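Long-range contact in protein Pcdhgc3 (Mus musculus, PDB 4ZI8), which probably mediates calcium-dependent cell adhesion and may help establish specific neuronal connections, this chain being its first three extracellular cadherin domains: residues B[80-88]-B[114-122]. Sequence-based numbering, arbitrary orientation.
With CA (calcium ion), chain O; CA (calcium ion), chain P; CA (calcium ion), chain N.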
ATOM      1  N   ASP B  80      -3.975 -32.825  42.617  1.00 25.85           N
ATOM      2  CA  ASP B  80      -3.092 -31.821  42.016  1.00 26.59           C
ATOM      3  C   ASP B  80      -3.921 -31.009  41.016  1.00 27.34           C
ATOM      4  O   ASP B  80      -5.043 -31.414  40.648  1.00 21.75           O
ATOM      5  CB  ASP B  80      -1.899 -32.504  41.330  1.00 24.16           C
ATOM      6  CG  ASP B  80      -0.705 -31.572  41.093  1.00 31.35           C
ATOM      7  OD1 ASP B  80      -0.799 -30.334  41.275  1.00 36.19           O
ATOM      8  OD2 ASP B  80       0.352 -32.093  40.687  1.00 33.26           O
ATOM      9  N   ARG B  81      -3.371 -29.887  40.561  1.00 26.59           N
ATOM     10  CA  ARG B  81      -4.093 -29.031  39.635  1.00 22.53           C
ATOM     11  C   ARG B  81      -4.391 -29.743  38.330  1.00 21.12           C
ATOM     12  O   ARG B  81      -3.507 -30.328  37.695  1.00 22.85           O
ATOM     13  CB  ARG B  81      -3.308 -27.767  39.362  1.00 24.57           C
ATOM     14  CG  ARG B  81      -3.930 -26.938  38.276  1.00 23.24           C
ATOM     15  CD  ARG B  81      -3.317 -25.538  38.210  1.00 25.09           C
ATOM     16  NE  ARG B  81      -4.021 -24.732  37.211  1.00 24.41           N
ATOM     17  CZ  ARG B  81      -3.469 -23.743  36.517  1.00 24.95           C
ATOM     18  NH1 ARG B  81      -2.207 -23.411  36.714  1.00 22.21           N
ATOM     19  NH2 ARG B  81      -4.201 -23.079  35.627  1.00 22.69           N
ATOM     20  N   LEU B  82      -5.653 -29.695  37.932  1.00 23.37           N
ATOM     21  CA  LEU B  82      -6.098 -30.254  36.659  1.00 21.96           C
ATOM     22  C   LEU B  82      -6.456 -29.083  35.767  1.00 25.18           C
ATOM     23  O   LEU B  82      -7.573 -28.562  35.854  1.00 26.18           O
ATOM     24  CB  LEU B  82      -7.306 -31.177  36.839  1.00 19.62           C
ATOM     25  CG  LEU B  82      -7.006 -32.507  37.541  1.00 23.66           C
ATOM     26  CD1 LEU B  82      -8.246 -32.973  38.292  1.00 28.78           C
ATOM     27  CD2 LEU B  82      -6.616 -33.512  36.490  1.00 19.69           C
ATOM     28  N   ASP B  83      -5.493 -28.641  34.961  1.00 20.30           N
ATOM     29  CA  ASP B  83      -5.703 -27.543  34.024  1.00 20.21           C
ATOM     30  C   ASP B  83      -5.919 -28.153  32.671  1.00 20.76           C
ATOM     31  O   ASP B  83      -4.966 -28.654  32.052  1.00 20.51           O
ATOM     32  CB  ASP B  83      -4.499 -26.599  34.022  1.00 21.05           C
ATOM     33  CG  ASP B  83      -4.560 -25.569  32.921  1.00 21.81           C
ATOM     34  OD1 ASP B  83      -5.659 -25.230  32.417  1.00 22.11           O
ATOM     35  OD2 ASP B  83      -3.470 -25.074  32.578  1.00 26.93           O
ATOM     36  N   ARG B  84      -7.175 -28.169  32.234  1.00 19.62           N
ATOM     37  CA  ARG B  84      -7.522 -28.761  30.955  1.00 18.21           C
ATOM     38  C   ARG B  84      -6.668 -28.141  29.832  1.00 16.89           C
ATOM     39  O   ARG B  84      -6.310 -28.838  28.893  1.00 18.36           O
ATOM     40  CB  ARG B  84      -9.035 -28.600  30.670  1.00 19.29           C
ATOM     41  CG  ARG B  84      -9.602 -29.474  29.524  1.00 21.66           C
ATOM     42  CD  ARG B  84     -10.677 -28.734  28.725  1.00 22.95           C
ATOM     43  NE  ARG B  84     -10.113 -27.538  28.112  1.00 25.45           N
ATOM     44  CZ  ARG B  84      -9.357 -27.547  27.022  1.00 22.53           C
ATOM     45  NH1 ARG B  84      -9.110 -28.679  26.380  1.00 24.03           N
ATOM     46  NH2 ARG B  84      -8.853 -26.423  26.570  1.00 24.90           N
ATOM     47  N   GLU B  85      -6.314 -26.855  29.925  1.00 20.81           N
ATOM     48  CA  GLU B  85      -5.570 -26.244  28.832  1.00 21.30           C
ATOM     49  C   GLU B  85      -4.207 -26.899  28.683  1.00 23.65           C
ATOM     50  O   GLU B  85      -3.769 -27.178  27.562  1.00 28.57           O
ATOM     51  CB  GLU B  85      -5.425 -24.714  29.027  1.00 21.85           C
ATOM     52  CG  GLU B  85      -6.663 -23.940  28.571  1.00 19.89           C
ATOM     53  CD  GLU B  85      -7.866 -24.177  29.483  1.00 22.17           C
ATOM     54  OE1 GLU B  85      -7.737 -23.993  30.703  1.00 22.19           O
ATOM     55  OE2 GLU B  85      -8.955 -24.537  28.998  1.00 22.26           O
ATOM     56  N   GLU B  86      -3.539 -27.144  29.802  1.00 20.64           N
ATOM     57  CA  GLU B  86      -2.252 -27.828  29.800  1.00 21.91           C
ATOM     58  C   GLU B  86      -2.375 -29.280  29.395  1.00 24.27           C
ATOM     59  O   GLU B  86      -1.515 -29.818  28.702  1.00 25.76           O
ATOM     60  CB  GLU B  86      -1.609 -27.777  31.176  1.00 25.50           C
ATOM     61  CG  GLU B  86      -0.197 -28.343  31.187  1.00 30.94           C
ATOM     62  CD  GLU B  86       0.346 -28.464  32.594  1.00 38.26           C
ATOM     63  OE1 GLU B  86      -0.456 -28.500  33.552  1.00 40.69           O
ATOM     64  OE2 GLU B  86       1.572 -28.516  32.751  1.00 42.89           O
ATOM     65  N   LEU B  87      -3.434 -29.921  29.854  1.00 22.18           N
ATOM     66  CA  LEU B  87      -3.579 -31.364  29.665  1.00 25.63           C
ATOM     67  C   LEU B  87      -3.821 -31.699  28.213  1.00 25.90           C
ATOM     68  O   LEU B  87      -3.204 -32.632  27.665  1.00 24.02           O
ATOM     69  CB  LEU B  87      -4.730 -31.891  30.513  1.00 22.91           C
ATOM     70  CG  LEU B  87      -4.442 -32.054  32.010  1.00 26.57           C
ATOM     71  CD1 LEU B  87      -5.718 -32.276  32.813  1.00 22.43           C
ATOM     72  CD2 LEU B  87      -3.555 -33.246  32.166  1.00 29.79           C
ATOM     73  N   CYS B  88      -4.709 -30.919  27.595  1.00 21.82           N
ATOM     74  CA  CYS B  88      -5.344 -31.350  26.361  1.00 23.52           C
ATOM     75  C   CYS B  88      -5.435 -30.247  25.305  1.00 22.85           C
ATOM     76  O   CYS B  88      -6.043 -30.454  24.256  1.00 23.76           O
ATOM     77  CB  CYS B  88      -6.747 -31.896  26.664  1.00 23.08           C
ATOM     78  SG  CYS B  88      -6.750 -33.403  27.678  1.00 27.76           S
ATOM     79  N   VAL B 114     -13.023 -37.591  33.090  1.00 20.24           N
ATOM     80  CA  VAL B 114     -13.193 -36.565  32.062  1.00 21.64           C
ATOM     81  C   VAL B 114     -13.003 -35.195  32.707  1.00 20.71           C
ATOM     82  O   VAL B 114     -13.605 -34.891  33.750  1.00 20.40           O
ATOM     83  CB  VAL B 114     -14.569 -36.643  31.391  1.00 23.82           C
ATOM     84  CG1 VAL B 114     -14.720 -35.496  30.349  1.00 24.37           C
ATOM     85  CG2 VAL B 114     -14.775 -38.025  30.749  1.00 22.69           C
ATOM     86  N   VAL B 115     -12.134 -34.378  32.114  1.00 21.49           N
ATOM     87  CA  VAL B 115     -11.862 -33.054  32.653  1.00 20.13           C
ATOM     88  C   VAL B 115     -12.545 -32.026  31.751  1.00 20.99           C
ATOM     89  O   VAL B 115     -12.178 -31.852  30.577  1.00 17.78           O
ATOM     90  CB  VAL B 115     -10.361 -32.802  32.772  1.00 23.47           C
ATOM     91  CG1 VAL B 115     -10.083 -31.379  33.273  1.00 22.65           C
ATOM     92  CG2 VAL B 115      -9.723 -33.853  33.722  1.00 24.21           C
ATOM     93  N   GLN B 116     -13.594 -31.410  32.282  1.00 17.82           N
ATOM     94  CA  GLN B 116     -14.440 -30.516  31.505  1.00 20.52           C
ATOM     95  C   GLN B 116     -13.934 -29.080  31.536  1.00 21.83           C
ATOM     96  O   GLN B 116     -13.513 -28.600  32.577  1.00 21.92           O
ATOM     97  CB  GLN B 116     -15.870 -30.567  32.026  1.00 22.74           C
ATOM     98  CG  GLN B 116     -16.477 -31.987  31.945  1.00 26.09           C
ATOM     99  CD  GLN B 116     -17.750 -32.135  32.754  1.00 35.33           C
ATOM    100  OE1 GLN B 116     -17.948 -31.447  33.764  1.00 39.20           O
ATOM    101  NE2 GLN B 116     -18.617 -33.056  32.328  1.00 38.63           N
ATOM    102  N   ASP B 117     -14.034 -28.395  30.395  1.00 23.37           N
ATOM    103  CA  ASP B 117     -13.552 -27.012  30.240  1.00 19.34           C
ATOM    104  C   ASP B 117     -14.316 -26.028  31.057  1.00 17.36           C
ATOM    105  O   ASP B 117     -15.530 -26.097  31.112  1.00 21.91           O
ATOM    106  CB  ASP B 117     -13.635 -26.577  28.772  1.00 18.49           C
ATOM    107  CG  ASP B 117     -12.898 -25.272  28.504  1.00 16.34           C
ATOM    108  OD1 ASP B 117     -11.780 -25.084  29.028  1.00 17.78           O
ATOM    109  OD2 ASP B 117     -13.415 -24.431  27.737  1.00 21.43           O
ATOM    110  N   ILE B 118     -13.625 -25.083  31.694  1.00 21.60           N
ATOM    111  CA  ILE B 118     -14.320 -23.909  32.189  1.00 19.20           C
ATOM    112  C   ILE B 118     -13.700 -22.696  31.501  1.00 15.97           C
ATOM    113  O   ILE B 118     -12.571 -22.752  30.971  1.00 15.95           O
ATOM    114  CB  ILE B 118     -14.266 -23.761  33.762  1.00 19.59           C
ATOM    115  CG1 ILE B 118     -12.865 -23.397  34.221  1.00 20.48           C
ATOM    116  CG2 ILE B 118     -14.751 -25.079  34.466  1.00 18.20           C
ATOM    117  CD1 ILE B 118     -12.706 -23.274  35.754  1.00 19.38           C
ATOM    118  N   ASN B 119     -14.442 -21.607  31.478  1.00 16.60           N
ATOM    119  CA  ASN B 119     -13.946 -20.410  30.806  1.00 17.32           C
ATOM    120  C   ASN B 119     -13.017 -19.595  31.687  1.00 20.25           C
ATOM    121  O   ASN B 119     -13.329 -18.420  32.022  1.00 22.07           O
ATOM    122  CB  ASN B 119     -15.093 -19.518  30.319  1.00 17.86           C
ATOM    123  CG  ASN B 119     -14.605 -18.517  29.257  1.00 18.35           C
ATOM    124  OD1 ASN B 119     -13.600 -18.766  28.592  1.00 19.04           O
ATOM    125  ND2 ASN B 119     -15.270 -17.374  29.138  1.00 18.96           N
ATOM    126  N   ASP B 120     -11.862 -20.186  32.029  1.00 17.42           N
ATOM    127  CA  ASP B 120     -10.874 -19.537  32.888  1.00 17.03           C
ATOM    128  C   ASP B 120      -9.798 -18.778  32.109  1.00 19.85           C
ATOM    129  O   ASP B 120      -8.843 -18.275  32.717  1.00 22.87           O
ATOM    130  CB  ASP B 120     -10.201 -20.560  33.826  1.00 21.52           C
ATOM    131  CG  ASP B 120      -9.704 -21.826  33.110  1.00 23.43           C
ATOM    132  OD1 ASP B 120     -10.072 -22.075  31.946  1.00 22.95           O
ATOM    133  OD2 ASP B 120      -8.985 -22.642  33.756  1.00 28.64           O
ATOM    134  N   ASN B 121      -9.955 -18.631  30.793  1.00 17.57           N
ATOM    135  CA  ASN B 121      -9.008 -17.788  30.028  1.00 17.89           C
ATOM    136  C   ASN B 121      -9.657 -16.708  29.154  1.00 17.94           C
ATOM    137  O   ASN B 121     -10.672 -16.965  28.446  1.00 17.01           O
ATOM    138  CB  ASN B 121      -8.131 -18.676  29.141  1.00 19.46           C
ATOM    139  CG  ASN B 121      -7.284 -19.657  29.937  1.00 19.99           C
ATOM    140  OD1 ASN B 121      -6.132 -19.357  30.292  1.00 21.47           O
ATOM    141  ND2 ASN B 121      -7.842 -20.845  30.223  1.00 21.56           N
ATOM    142  N   ASN B 122      -9.076 -15.510  29.219  1.00 21.75           N
ATOM    143  CA  ASN B 122      -9.299 -14.443  28.228  1.00 23.47           C
ATOM    144  C   ASN B 122      -8.699 -14.829  26.900  1.00 19.22           C
ATOM    145  O   ASN B 122      -7.710 -15.550  26.867  1.00 20.92           O
ATOM    146  CB  ASN B 122      -8.634 -13.133  28.642  1.00 22.63           C
ATOM    147  CG  ASN B 122      -9.127 -12.596  29.948  1.00 24.83           C
ATOM    148  OD1 ASN B 122     -10.290 -12.727  30.291  1.00 24.41           O
ATOM    149  ND2 ASN B 122      -8.234 -11.929  30.680  1.00 30.33           N
TER
HETATM  150 CA    CA O 402     -10.518 -23.677  30.328  1.00 20.52          CA
HETATM  151 CA    CA P 403      -7.485 -24.072  32.944  1.00 20.46          CA
HETATM  152 CA    CA N 401     -12.016 -18.180  27.042  1.00 18.54          CA
HETATM  153  O   HOH W   1      -6.104 -22.107  32.739  1.00 19.78           O
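E85 and D120 meet through two calcium ions in the linker between the first two cadherin domains, where the DRE sequence D83-R84-E85 faces the DXNDN linker D117-I118-N119-D120-N121. The E85 carboxylate grips one calcium with both oxygens, OE2 at 2.2 Å and the longer OE1 at 2.8 Å, and OE1 also reaches the second ion. D120 likewise bridges the pair; with chi1 at 49° its carboxylate is placed so that OD1 binds the first ion and OD2 the second. D117 OD1 and I118 O also bind the first ion, D83 OD1 and a water the second, while E29, E30 and D153 supply further ligands. Beyond them, N119 OD1 and N121 O hold a third calcium with D153 and D208.

Charge pairing backs the metal shell. R84 NE donates to D117 OD1 at 3.1 Å from above the carboxylate plane, the two flat groups nearly perpendicular (89°), and NH2 bonds E85 OE2, so one guanidinium steadies two ligands of the same ion. The guanidinium is also bonded to G89, and D117 to N157. A leucine in place of R84 would probably leave D117 OD1 and E85 OE2 without this positive partner and their carboxylates less firmly oriented.

Apolar packing joins residues 82-87 to the end of strand 107-116: V115 CG1 lies against R84 CB at 3.9 Å, and V115 CG2 meets L82 CD2 and L87 CD1. At the helix start, N-cap D83 OD1 accepts from E85 N at 3.0 Å while binding the second calcium at 2.2 Å.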